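Alpha-1,3-glucanase (Streptomyces thermodiastaticus, PDB 7C7D) hydrolyses the alpha-1,3-glycosidic linkages of alpha-1,3-glucan as a thermostable family GH87 glycoside hydrolase. Local coordinates at residues S85-R90 / T399-L403; H160-N164 / L348-A352. All coordinates share one frame. Numbering follows the deposited sequence.

Contact 1: residues S85-R90 / T399-L403. With CA (calcium ion), chain C.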
loop_
_atom_site.group_PDB
_atom_site.type_symbol
_atom_site.label_atom_id
_atom_site.label_comp_id
_atom_site.label_asym_id
_atom_site.label_seq_id
_atom_site.Cartn_x
_atom_site.Cartn_y
_atom_site.Cartn_z
ATOM N N SER A 85 13.158 -9.577 -4.911
ATOM C CA SER A 85 13.014 -8.564 -3.866
ATOM C C SER A 85 11.618 -7.973 -3.838
ATOM O O SER A 85 11.158 -7.544 -2.773
ATOM C CB SER A 85 14.053 -7.449 -4.022
ATOM O OG SER A 85 13.767 -6.607 -5.140
ATOM N N GLU A 86 10.936 -7.932 -4.985
ATOM C CA GLU A 86 9.596 -7.367 -5.054
ATOM C C GLU A 86 8.501 -8.398 -4.828
ATOM O O GLU A 86 7.321 -8.047 -4.864
ATOM C CB GLU A 86 9.362 -6.643 -6.387
ATOM C CG GLU A 86 10.043 -5.280 -6.497
ATOM C CD GLU A 86 9.477 -4.419 -7.612
ATOM O OE1 GLU A 86 8.625 -4.914 -8.372
ATOM O OE2 GLU A 86 9.893 -3.245 -7.725
ATOM N N ALA A 87 8.854 -9.660 -4.607
ATOM C CA ALA A 87 7.854 -10.682 -4.343
ATOM C C ALA A 87 7.435 -10.666 -2.879
ATOM O O ALA A 87 8.254 -10.442 -1.984
ATOM C CB ALA A 87 8.419 -12.059 -4.684
ATOM N N SER A 88 6.148 -10.906 -2.639
ATOM C CA SER A 88 5.670 -11.184 -1.290
ATOM C C SER A 88 6.486 -12.328 -0.697
ATOM O O SER A 88 6.674 -13.365 -1.337
ATOM C CB SER A 88 4.193 -11.571 -1.370
ATOM O OG SER A 88 3.607 -11.663 -0.084
ATOM N N GLY A 89 6.991 -12.135 0.523
ATOM C CA GLY A 89 7.869 -13.125 1.114
ATOM C C GLY A 89 9.249 -13.200 0.505
ATOM O O GLY A 89 10.028 -14.083 0.885
ATOM N N ARG A 90 9.570 -12.317 -0.440
ATOM C CA ARG A 90 10.847 -12.297 -1.148
ATOM C C ARG A 90 11.084 -13.560 -1.960
ATOM O O ARG A 90 12.227 -13.858 -2.317
ATOM C CB ARG A 90 12.036 -12.004 -0.223
ATOM C CG ARG A 90 11.790 -10.868 0.739
ATOM C CD ARG A 90 11.414 -9.556 0.034
ATOM N NE ARG A 90 11.211 -8.543 1.064
ATOM C CZ ARG A 90 11.551 -7.265 0.978
ATOM N NH1 ARG A 90 12.075 -6.770 -0.140
ATOM N NH2 ARG A 90 11.370 -6.483 2.037
ATOM N N THR A 399 1.373 -4.445 1.251
ATOM C CA THR A 399 2.460 -5.324 0.865
ATOM C C THR A 399 3.180 -4.774 -0.358
ATOM O O THR A 399 2.554 -4.299 -1.314
ATOM C CB THR A 399 1.970 -6.758 0.608
ATOM O OG1 THR A 399 3.002 -7.507 -0.040
ATOM C CG2 THR A 399 0.712 -6.800 -0.251
ATOM N N GLN A 400 4.496 -4.815 -0.299
ATOM C CA GLN A 400 5.343 -4.581 -1.464
ATOM C C GLN A 400 5.160 -3.226 -2.152
ATOM O O GLN A 400 4.996 -3.171 -3.380
ATOM C CB GLN A 400 5.227 -5.749 -2.452
ATOM C CG GLN A 400 6.115 -6.929 -2.067
ATOM C CD GLN A 400 7.607 -6.625 -2.195
ATOM O OE1 GLN A 400 7.997 -5.545 -2.661
ATOM N NE2 GLN A 400 8.452 -7.580 -1.799
ATOM N N PRO A 401 5.265 -2.107 -1.434
ATOM C CA PRO A 401 5.508 -0.841 -2.141
ATOM C C PRO A 401 6.891 -0.928 -2.778
ATOM O O PRO A 401 7.844 -1.395 -2.149
ATOM C CB PRO A 401 5.449 0.207 -1.023
ATOM C CG PRO A 401 5.897 -0.543 0.209
ATOM C CD PRO A 401 5.401 -1.962 0.034
ATOM N N ASN A 402 7.000 -0.509 -4.049
ATOM C CA ASN A 402 8.224 -0.792 -4.803
ATOM C C ASN A 402 9.413 -0.007 -4.273
ATOM O O ASN A 402 10.563 -0.448 -4.407
ATOM C CB ASN A 402 8.102 -0.355 -6.263
ATOM C CG ASN A 402 6.948 -0.984 -7.018
ATOM O OD1 ASN A 402 6.444 -0.364 -7.957
ATOM N ND2 ASN A 402 6.546 -2.192 -6.657
ATOM N N LEU A 403 9.157 1.192 -3.762
ATOM C CA LEU A 403 10.162 2.056 -3.172
ATOM C C LEU A 403 9.444 2.877 -2.108
ATOM O O LEU A 403 8.214 2.959 -2.090
ATOM C CB LEU A 403 10.838 2.927 -4.239
ATOM C CG LEU A 403 9.959 3.813 -5.114
ATOM C CD1 LEU A 403 9.812 5.201 -4.508
ATOM C CD2 LEU A 403 10.521 3.902 -6.536
HETATM CA CA CA C . 5.707 -15.086 -2.688
HETATM O O HOH W 1 11.786 -2.311 -6.135
HETATM O O HOH W 2 3.988 -9.468 1.554
#

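Contact 2: residues H160-N164 / L348-A352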
loop_
_atom_site.group_PDB
_atom_site.type_symbol
_atom_site.label_atom_id
_atom_site.label_comp_id
_atom_site.label_asym_id
_atom_site.label_seq_id
_atom_site.Cartn_x
_atom_site.Cartn_y
_atom_site.Cartn_z
ATOM N N HIS A 160 8.590 -2.344 -10.150
ATOM C CA HIS A 160 7.208 -2.647 -10.522
ATOM C C HIS A 160 7.148 -3.846 -11.475
ATOM O O HIS A 160 6.518 -3.792 -12.531
ATOM C CB HIS A 160 6.535 -1.407 -11.126
ATOM C CG HIS A 160 5.064 -1.309 -10.886
ATOM N ND1 HIS A 160 4.519 -1.005 -9.655
ATOM C CD2 HIS A 160 4.021 -1.423 -11.741
ATOM C CE1 HIS A 160 3.203 -0.959 -9.761
ATOM N NE2 HIS A 160 2.875 -1.205 -11.018
ATOM N N PHE A 161 7.828 -4.934 -11.099
ATOM C CA PHE A 161 7.942 -6.096 -11.977
ATOM C C PHE A 161 6.676 -6.936 -12.011
ATOM O O PHE A 161 6.450 -7.666 -12.986
ATOM C CB PHE A 161 9.082 -6.998 -11.512
ATOM C CG PHE A 161 10.379 -6.276 -11.312
ATOM C CD1 PHE A 161 10.887 -5.444 -12.298
ATOM C CD2 PHE A 161 11.094 -6.428 -10.136
ATOM C CE1 PHE A 161 12.086 -4.783 -12.108
ATOM C CE2 PHE A 161 12.280 -5.763 -9.940
ATOM C CZ PHE A 161 12.781 -4.941 -10.929
ATOM N N TYR A 162 5.873 -6.887 -10.956
ATOM C CA TYR A 162 4.715 -7.751 -10.816
ATOM C C TYR A 162 3.449 -7.010 -11.218
ATOM O O TYR A 162 3.456 -5.811 -11.508
ATOM C CB TYR A 162 4.614 -8.299 -9.374
ATOM C CG TYR A 162 5.754 -9.238 -9.018
ATOM C CD1 TYR A 162 6.977 -8.741 -8.587
ATOM C CD2 TYR A 162 5.610 -10.623 -9.142
ATOM C CE1 TYR A 162 8.029 -9.589 -8.287
ATOM C CE2 TYR A 162 6.657 -11.483 -8.860
ATOM C CZ TYR A 162 7.864 -10.956 -8.429
ATOM O OH TYR A 162 8.906 -11.806 -8.148
ATOM N N ASP A 163 2.350 -7.753 -11.222
ATOM C CA ASP A 163 1.036 -7.288 -11.626
ATOM C C ASP A 163 0.051 -8.270 -11.013
ATOM O O ASP A 163 0.434 -9.367 -10.603
ATOM C CB ASP A 163 0.940 -7.314 -13.157
ATOM C CG ASP A 163 -0.325 -6.702 -13.674
ATOM O OD1 ASP A 163 -0.671 -5.604 -13.202
ATOM O OD2 ASP A 163 -0.955 -7.320 -14.570
ATOM N N ASN A 164 -1.218 -7.876 -10.956
ATOM C CA ASN A 164 -2.265 -8.724 -10.402
ATOM C C ASN A 164 -3.315 -8.991 -11.465
ATOM O O ASN A 164 -3.792 -8.065 -12.133
ATOM C CB ASN A 164 -2.894 -8.097 -9.159
ATOM C CG ASN A 164 -1.979 -8.184 -7.952
ATOM O OD1 ASN A 164 -2.097 -9.096 -7.139
ATOM N ND2 ASN A 164 -1.038 -7.248 -7.850
ATOM N N LEU A 348 -4.418 -1.819 -6.116
ATOM C CA LEU A 348 -3.407 -2.739 -6.614
ATOM C C LEU A 348 -2.729 -2.134 -7.825
ATOM O O LEU A 348 -3.385 -1.527 -8.677
ATOM C CB LEU A 348 -4.032 -4.054 -7.074
ATOM C CG LEU A 348 -5.000 -4.681 -6.085
ATOM C CD1 LEU A 348 -5.696 -5.846 -6.728
ATOM C CD2 LEU A 348 -4.240 -5.126 -4.867
ATOM N N ASP A 349 -1.421 -2.351 -7.932
ATOM C CA ASP A 349 -0.689 -2.063 -9.168
ATOM C C ASP A 349 -0.852 -0.594 -9.581
ATOM O O ASP A 349 -1.459 -0.265 -10.606
ATOM C CB ASP A 349 -1.144 -2.976 -10.318
ATOM C CG ASP A 349 -1.109 -4.450 -9.973
ATOM O OD1 ASP A 349 -0.155 -4.908 -9.307
ATOM O OD2 ASP A 349 -2.035 -5.165 -10.413
ATOM N N THR A 350 -0.296 0.289 -8.761
ATOM C CA THR A 350 -0.291 1.710 -9.072
ATOM C C THR A 350 1.150 2.157 -9.251
ATOM O O THR A 350 2.045 1.670 -8.562
ATOM C CB THR A 350 -1.007 2.542 -7.985
ATOM O OG1 THR A 350 -0.368 2.357 -6.715
ATOM C CG2 THR A 350 -2.474 2.134 -7.852
ATOM N N THR A 351 1.394 3.061 -10.199
ATOM C CA THR A 351 2.781 3.443 -10.443
ATOM C C THR A 351 3.309 4.464 -9.444
ATOM O O THR A 351 4.518 4.720 -9.426
ATOM C CB THR A 351 2.988 3.922 -11.878
ATOM O OG1 THR A 351 2.153 5.059 -12.120
ATOM C CG2 THR A 351 2.670 2.810 -12.867
ATOM N N ALA A 352 2.444 5.026 -8.601
ATOM C CA ALA A 352 2.873 5.870 -7.495
ATOM C C ALA A 352 2.078 5.477 -6.248
ATOM O O ALA A 352 1.756 4.295 -6.074
ATOM C CB ALA A 352 2.747 7.358 -7.843
HETATM O O HOH W 3 0.743 -1.054 -12.655
#

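Contact 1: residues S85-R90 / T399-L403
One amide nitrogen, NE2 of Gln-400, ties a calcium-binding loop to the parallel beta-helix of this GH87 enzyme. It donates to two backbone oxygens of the 85-90 loop, Ser-85 O and Ala-87 O, each 2.9 Å from Gln-400 NE2. The loop curls around the amide end. It is held in shape by its own bond from Arg-90 N to Ala-87 O (2.8 Å) and by Arg-90 NH1, which donates to Ser-85 O (2.9 Å). Both carbonyls are thus shared between an internal bond and Gln-400. Gln-400 NE2 lies over one face of the Arg-90 guanidinium, whose NE forms a salt bridge with Asp-424 and whose NH2 is hydrogen-bonded to Thr-425 O. Gln-400 OE1 accepts from Asn-426, so both ends of the amide are used. Gln-400 itself turns the chain out of strand 397-399 with both backbone angles positive (58/54), and its side chain rises toward the loop. Water adds two bridges. Water 1 donates to Glu-86 OE2 and Asn-402 O; the Glu-86 carboxylate also accepts from the backbone of Phe-161 and His-160. Water 2 joins Ser-88 OG to Thr-399 OG1. The calcium site is completed by Glu-63, Glu-65, Gln-91 and Asp-191, on the N-terminal beta-rich domain. The loop's own ligand is the backbone: Ser-88 O lies 2.4 Å from the calcium ion CA.

Contact 2: residues H160-N164 / L348-A352
This is a buried polar contact between two domains. The chain leading into strand 163-169 in the N-terminal beta-rich domain meets a turn of the parallel beta-helix, just after strand 341-348. The segments run roughly antiparallel, 154° apart end to end. At one end, the Asp-349 carboxylate receives Asn-164: Asn-164 N donates to Asp-349 OD2 (2.9 Å), and Asn-164 ND2 donates to Asp-349 OD1 (2.9 Å) and weakly to Asp-349 OD2 (3.4 Å). Gln-325 and Asn-373 also donate to this carboxylate. At the other end, the His-160 ring meets the turn, with His-160 CE1 3.1 Å from Thr-350 O. Water 3 sits 2.7 Å from His-160 NE2 and makes a weak bond to Asp-349 O. His-160 ND1 is hydrogen-bonded to Asn-402 OD1. One pair is unfavourable: Asp-163 OD1 and Asp-349 OD2 lie 3.1 Å apart, both acceptors. His-326 donates to Asp-163 OD1. The donors from Asn-164, Gln-325, Asn-373 and His-326 probably offset the repulsion between the two carboxylates.

From the N terminus, the chain enters the beta-rich domain and passes the 85-90 loop, then reaches 160-164, leading into strand 163-169. It leaves for the parallel beta-helix and winds through successive coils. Contact 2 closes first, when 348-352 returns to 160-164 after 183 residues. Contact 1 closes later, when 399-403 meets 85-90 after 308 residues, so contact 2 lies wholly within the larger loop. Both contacts join the same two domains, with centres about 10 Å apart. Probable hydrogen bonds link them: Asn-402 OD1 is 2.6 Å from His-160 ND1, and Glu-86 OE1 is 2.8 Å from Phe-161 N. The two contacts are thus neighbouring parts of one interdomain interface.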